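Local coordinates for 4-alpha-glucanotransferase (Corynebacterium glutamicum, PDB 5B68), which belongs to the amylomaltases, or disproportionating enzymes, which are built on a TIM-barrel fold, here with an N-terminal beta-sandwich domain, at residues Asp12-Ala17 with Leu42-Asp47; Trp330-Glu335 with Asp350-Phe355. All blocks are in the same frame, centred on the assembly; numbering follows the deposited sequence.

Contact 1: residues Asp12-Ala17 with Leu42-Asp47. With SO4 (sulfate ion), chain G.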
loop_
_atom_site.group_PDB
_atom_site.type_symbol
_atom_site.label_atom_id
_atom_site.label_comp_id
_atom_site.label_asym_id
_atom_site.label_seq_id
_atom_site.Cartn_x
_atom_site.Cartn_y
_atom_site.Cartn_z
ATOM N N ASP A 12 -5.647 0.788 28.048
ATOM C CA ASP A 12 -5.785 -0.627 27.715
ATOM C C ASP A 12 -7.091 -0.968 27.024
ATOM O O ASP A 12 -7.085 -1.743 26.074
ATOM C CB ASP A 12 -5.691 -1.546 28.946
ATOM C CG ASP A 12 -4.317 -1.581 29.549
ATOM O OD1 ASP A 12 -3.310 -1.137 28.953
ATOM O OD2 ASP A 12 -4.278 -1.986 30.718
ATOM N N LEU A 13 -8.202 -0.384 27.470
ATOM C CA LEU A 13 -9.540 -0.724 26.864
ATOM C C LEU A 13 -9.645 -0.242 25.404
ATOM O O LEU A 13 -10.347 -0.827 24.570
ATOM C CB LEU A 13 -10.660 -0.077 27.654
ATOM C CG LEU A 13 -10.831 -0.631 29.077
ATOM C CD1 LEU A 13 -11.830 0.271 29.776
ATOM C CD2 LEU A 13 -11.230 -2.095 29.107
ATOM N N TYR A 14 -8.926 0.833 25.111
ATOM C CA TYR A 14 -8.857 1.390 23.745
ATOM C C TYR A 14 -7.665 0.979 22.918
ATOM O O TYR A 14 -7.515 1.432 21.808
ATOM C CB TYR A 14 -8.966 2.910 23.853
ATOM C CG TYR A 14 -10.369 3.347 24.153
ATOM C CD1 TYR A 14 -11.316 3.478 23.124
ATOM C CD2 TYR A 14 -10.784 3.600 25.474
ATOM C CE1 TYR A 14 -12.603 3.848 23.411
ATOM C CE2 TYR A 14 -12.062 4.003 25.751
ATOM C CZ TYR A 14 -12.966 4.123 24.723
ATOM O OH TYR A 14 -14.236 4.531 25.053
ATOM N N GLY A 15 -6.830 0.084 23.446
ATOM C CA GLY A 15 -5.689 -0.395 22.723
ATOM C C GLY A 15 -4.586 0.624 22.502
ATOM O O GLY A 15 -3.842 0.521 21.507
ATOM N N VAL A 16 -4.390 1.525 23.460
ATOM C CA VAL A 16 -3.405 2.552 23.332
ATOM C C VAL A 16 -2.261 2.111 24.197
ATOM O O VAL A 16 -2.453 1.850 25.397
ATOM C CB VAL A 16 -3.925 3.906 23.777
ATOM C CG1 VAL A 16 -2.823 4.973 23.634
ATOM C CG2 VAL A 16 -5.168 4.288 22.972
ATOM N N ALA A 17 -1.094 1.965 23.594
ATOM C CA ALA A 17 0.094 1.476 24.366
ATOM C C ALA A 17 0.540 2.534 25.364
ATOM O O ALA A 17 0.643 3.751 25.056
ATOM C CB ALA A 17 1.255 1.154 23.428
ATOM N N LEU A 42 -9.321 9.373 19.563
ATOM C CA LEU A 42 -10.226 8.204 19.348
ATOM C C LEU A 42 -11.647 8.497 19.762
ATOM O O LEU A 42 -12.480 7.584 19.779
ATOM C CB LEU A 42 -9.669 7.001 20.116
ATOM C CG LEU A 42 -8.344 6.458 19.615
ATOM C CD1 LEU A 42 -7.907 5.339 20.548
ATOM C CD2 LEU A 42 -8.330 6.057 18.147
ATOM N N GLY A 43 -11.960 9.745 20.097
ATOM C CA GLY A 43 -13.312 10.125 20.461
ATOM C C GLY A 43 -13.653 9.975 21.963
ATOM O O GLY A 43 -14.812 10.127 22.344
ATOM N N VAL A 44 -12.655 9.739 22.828
ATOM C CA VAL A 44 -12.940 9.611 24.223
ATOM C C VAL A 44 -13.108 11.027 24.800
ATOM O O VAL A 44 -12.230 11.888 24.629
ATOM C CB VAL A 44 -11.877 8.798 24.975
ATOM C CG1 VAL A 44 -12.266 8.658 26.432
ATOM C CG2 VAL A 44 -11.678 7.380 24.327
ATOM N N ASN A 45 -14.255 11.258 25.414
ATOM C CA ASN A 45 -14.568 12.552 26.024
ATOM C C ASN A 45 -13.814 12.754 27.387
ATOM O O ASN A 45 -14.281 12.325 28.430
ATOM C CB ASN A 45 -16.084 12.633 26.177
ATOM C CG ASN A 45 -16.555 13.972 26.713
ATOM O OD1 ASN A 45 -15.769 14.864 26.961
ATOM N ND2 ASN A 45 -17.866 14.107 26.883
ATOM N N LEU A 46 -12.647 13.373 27.298
ATOM C CA LEU A 46 -11.834 13.777 28.423
ATOM C C LEU A 46 -11.574 15.242 28.199
ATOM O O LEU A 46 -11.492 15.686 27.068
ATOM C CB LEU A 46 -10.492 13.077 28.420
ATOM C CG LEU A 46 -10.443 11.566 28.501
ATOM C CD1 LEU A 46 -9.018 11.111 28.270
ATOM C CD2 LEU A 46 -10.941 11.130 29.857
ATOM N N ASP A 47 -11.404 15.997 29.269
ATOM C CA ASP A 47 -11.394 17.450 29.142
ATOM C C ASP A 47 -10.280 18.005 28.237
ATOM O O ASP A 47 -9.159 17.508 28.217
ATOM C CB ASP A 47 -11.426 18.127 30.515
ATOM C CG ASP A 47 -12.857 18.308 31.054
ATOM O OD1 ASP A 47 -13.729 17.454 30.772
ATOM O OD2 ASP A 47 -13.111 19.302 31.774
HETATM S S SO4 G . -19.506 10.809 26.914
HETATM O O1 SO4 G . -18.810 9.692 26.236
HETATM O O2 SO4 G . -20.879 10.357 27.305
HETATM O O3 SO4 G . -18.808 11.190 28.155
HETATM O O4 SO4 G . -19.525 11.879 25.851
#
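Tyr14 and Val44 meet in a CH-pi contact between two chain turns that follow helix ends closed by Schellman motifs. Val44 CG2 lies over one face of the Tyr14 ring, 3.6 Å from the ring centroid and 16° off the ring normal. The two side chains point at one another. The methyl sits toward the rim of the ring, so its nearest ring atom is Tyr14 CZ, at 3.5 Å. Val44 CG2 is anti to its own carbonyl carbon, while CG1 takes the place anti to the backbone N (chi1 -178°) and leaves the ring contact to CG2.

Val16 and Leu42 form the second part. They run alongside each other, pointing opposite ways, with Val16 CG2 and Leu42 CD1 3.8 Å apart. Leu42 CD1 also lies 4.2 Å from Tyr14 CB. No hydrogen bond crosses between 12-17 and 42-47. Gly15 and Gly43, both with positive phi, end helices 5-13 and 32-41. Phe64 of helix 54-69 meets the Tyr14 ring edge-to-face, and Val16 also packs on Leu35, Ile38 and Leu39 of helix 32-41.

Asn45 holds a sulfate ion, probably a crystallisation additive, which Arg59, Gln60 and Arg67 also bind. Asn45 ND2 gives sulfate O4 a nearly straight hydrogen bond of 3.0 Å and sulfate O3 a weak, bent one of 3.3 Å.

Contact 2: residues Trp330-Glu335 with Asp350-Phe355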
loop_
_atom_site.group_PDB
_atom_site.type_symbol
_atom_site.label_atom_id
_atom_site.label_comp_id
_atom_site.label_asym_id
_atom_site.label_seq_id
_atom_site.Cartn_x
_atom_site.Cartn_y
_atom_site.Cartn_z
ATOM N N TRP A 330 -16.160 15.012 -4.350
ATOM C CA TRP A 330 -15.054 15.674 -3.725
ATOM C C TRP A 330 -14.150 16.301 -4.806
ATOM O O TRP A 330 -13.725 17.455 -4.638
ATOM C CB TRP A 330 -14.237 14.732 -2.802
ATOM C CG TRP A 330 -13.038 15.351 -2.185
ATOM C CD1 TRP A 330 -12.950 15.942 -0.981
ATOM C CD2 TRP A 330 -11.718 15.426 -2.769
ATOM N NE1 TRP A 330 -11.663 16.430 -0.783
ATOM C CE2 TRP A 330 -10.906 16.119 -1.873
ATOM C CE3 TRP A 330 -11.169 14.962 -3.968
ATOM C CZ2 TRP A 330 -9.549 16.387 -2.136
ATOM C CZ3 TRP A 330 -9.787 15.237 -4.234
ATOM C CH2 TRP A 330 -9.029 15.930 -3.327
ATOM N N CYS A 331 -13.848 15.561 -5.871
ATOM C CA CYS A 331 -13.039 16.146 -6.969
ATOM C C CYS A 331 -13.719 17.386 -7.597
ATOM O O CYS A 331 -13.081 18.370 -7.815
ATOM C CB CYS A 331 -12.807 15.185 -8.084
ATOM S SG CYS A 331 -11.748 13.767 -7.500
ATOM N N ALA A 332 -15.001 17.270 -7.850
ATOM C CA ALA A 332 -15.797 18.405 -8.393
ATOM C C ALA A 332 -15.723 19.600 -7.471
ATOM O O ALA A 332 -15.416 20.752 -7.900
ATOM C CB ALA A 332 -17.230 17.918 -8.628
ATOM N N ASP A 333 -15.866 19.364 -6.171
ATOM C CA ASP A 333 -15.774 20.445 -5.210
ATOM C C ASP A 333 -14.391 21.104 -5.159
ATOM O O ASP A 333 -14.328 22.332 -4.988
ATOM C CB ASP A 333 -16.171 20.003 -3.816
ATOM C CG ASP A 333 -17.658 19.733 -3.689
ATOM O OD1 ASP A 333 -18.433 20.204 -4.559
ATOM O OD2 ASP A 333 -18.011 19.005 -2.740
ATOM N N ARG A 334 -13.326 20.308 -5.228
ATOM C CA ARG A 334 -11.968 20.829 -5.233
ATOM C C ARG A 334 -11.669 21.639 -6.487
ATOM O O ARG A 334 -11.073 22.685 -6.434
ATOM C CB ARG A 334 -10.959 19.690 -5.092
ATOM C CG ARG A 334 -10.689 19.297 -3.646
ATOM C CD ARG A 334 -9.568 20.123 -3.039
ATOM N NE ARG A 334 -8.519 20.289 -4.034
ATOM C CZ ARG A 334 -7.267 19.856 -3.924
ATOM N NH1 ARG A 334 -6.432 20.044 -4.929
ATOM N NH2 ARG A 334 -6.848 19.258 -2.828
ATOM N N GLU A 335 -12.102 21.127 -7.618
ATOM C CA GLU A 335 -11.953 21.819 -8.878
ATOM C C GLU A 335 -12.656 23.206 -8.813
ATOM O O GLU A 335 -12.112 24.244 -9.214
ATOM C CB GLU A 335 -12.515 21.014 -10.054
ATOM C CG GLU A 335 -12.541 21.846 -11.331
ATOM C CD GLU A 335 -12.944 21.152 -12.594
ATOM O OE1 GLU A 335 -13.233 21.872 -13.569
ATOM O OE2 GLU A 335 -13.002 19.919 -12.668
ATOM N N ASP A 350 -22.950 18.324 -10.857
ATOM C CA ASP A 350 -23.330 16.995 -11.220
ATOM C C ASP A 350 -22.632 16.517 -12.499
ATOM O O ASP A 350 -22.199 15.372 -12.589
ATOM C CB ASP A 350 -24.803 16.880 -11.411
ATOM C CG ASP A 350 -25.589 17.126 -10.129
ATOM O OD1 ASP A 350 -25.300 16.436 -9.142
ATOM O OD2 ASP A 350 -26.467 18.034 -10.139
ATOM N N GLU A 351 -22.534 17.391 -13.488
ATOM C CA GLU A 351 -21.760 17.049 -14.673
ATOM C C GLU A 351 -20.273 16.855 -14.325
ATOM O O GLU A 351 -19.698 15.927 -14.869
ATOM C CB GLU A 351 -21.881 18.155 -15.748
ATOM C CG GLU A 351 -21.054 17.860 -16.974
ATOM C CD GLU A 351 -21.396 18.750 -18.144
ATOM O OE1 GLU A 351 -20.958 19.908 -18.116
ATOM O OE2 GLU A 351 -22.085 18.244 -19.059
ATOM N N LEU A 352 -19.709 17.739 -13.499
ATOM C CA LEU A 352 -18.324 17.619 -13.045
ATOM C C LEU A 352 -18.137 16.310 -12.290
ATOM O O LEU A 352 -17.120 15.641 -12.465
ATOM C CB LEU A 352 -17.894 18.754 -12.127
ATOM C CG LEU A 352 -17.430 20.064 -12.723
ATOM C CD1 LEU A 352 -17.143 21.010 -11.593
ATOM C CD2 LEU A 352 -16.162 19.823 -13.585
ATOM N N THR A 353 -19.106 15.955 -11.430
ATOM C CA THR A 353 -19.057 14.674 -10.703
ATOM C C THR A 353 -18.997 13.514 -11.696
ATOM O O THR A 353 -18.184 12.560 -11.580
ATOM C CB THR A 353 -20.244 14.559 -9.700
ATOM O OG1 THR A 353 -20.128 15.547 -8.676
ATOM C CG2 THR A 353 -20.303 13.150 -9.100
ATOM N N MET A 354 -19.812 13.589 -12.726
ATOM C CA MET A 354 -19.888 12.546 -13.715
ATOM C C MET A 354 -18.555 12.381 -14.469
ATOM O O MET A 354 -18.171 11.266 -14.802
ATOM C CB MET A 354 -21.004 12.813 -14.687
ATOM C CG MET A 354 -21.224 11.692 -15.670
ATOM S SD MET A 354 -21.644 10.076 -14.999
ATOM C CE MET A 354 -23.380 10.312 -14.592
ATOM N N PHE A 355 -17.934 13.532 -14.774
ATOM C CA PHE A 355 -16.609 13.564 -15.425
ATOM C C PHE A 355 -15.582 12.830 -14.566
ATOM O O PHE A 355 -14.815 12.020 -15.116
ATOM C CB PHE A 355 -16.161 14.984 -15.609
ATOM C CG PHE A 355 -14.723 15.111 -16.082
ATOM C CD1 PHE A 355 -14.398 14.843 -17.411
ATOM C CD2 PHE A 355 -13.756 15.556 -15.200
ATOM C CE1 PHE A 355 -13.075 14.984 -17.842
ATOM C CE2 PHE A 355 -12.459 15.717 -15.636
ATOM C CZ PHE A 355 -12.147 15.420 -16.969
#
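Ala332 and Leu352 mark the tight part of this contact, where the CB of Ala332 lies 3.7 Å from the CB of Leu352. The small, buried alanine lets the backbones come close: the CA atoms of Ala332 and Leu352 are 5.4 Å apart. The axes of the short helical segments approach to 8.3 Å. Thr353 adds to this side, with its OG1 3.7 Å from Ala332 CB. That hydroxyl is hydrogen-bonded to Arg349 O, in the preceding turn of its own helix.

Toward solvent, the partly exposed Glu335 makes a single carboxylate-methyl touch. It reaches across with CG anti to the backbone N (chi1 171°) and an extended chain beyond. Its OE2 lies 3.3 Å from Leu352 CD2. This is a polar group against a methyl, not a bond. Glu335 OE2 is hydrogen-bonded to Tyr356 OH, one residue past 350-355. Beside the contact, Asp333 forms a salt bridge with Arg349, a further tie between the two helices.

No hydrogen bond joins the two segments directly. The segments run at 119° to each other. The arrangement is that of two consecutive helices, 307-338 and 349-376, that cross steeply and pack through an alanine-leucine contact.

Contact 1 and contact 2 lie far apart, with centres about 37 Å from each other and nearest atoms about 22 Å apart. Both segments of contact 1 precede those of contact 2 in the chain. Their centres are about 27 and 26 Å from the centre of the chain; contact 1 is buried and contact 2 partly buried. Contact 1 joins turns near the N terminus and is next to strand 481-484, where Gly15 and Ala17 make backbone hydrogen bonds with Arg484 and Tyr482. Contact 2 joins two helices of the TIM-barrel part of the chain. The sulfate is bound beside contact 1. Neither contact touches the other.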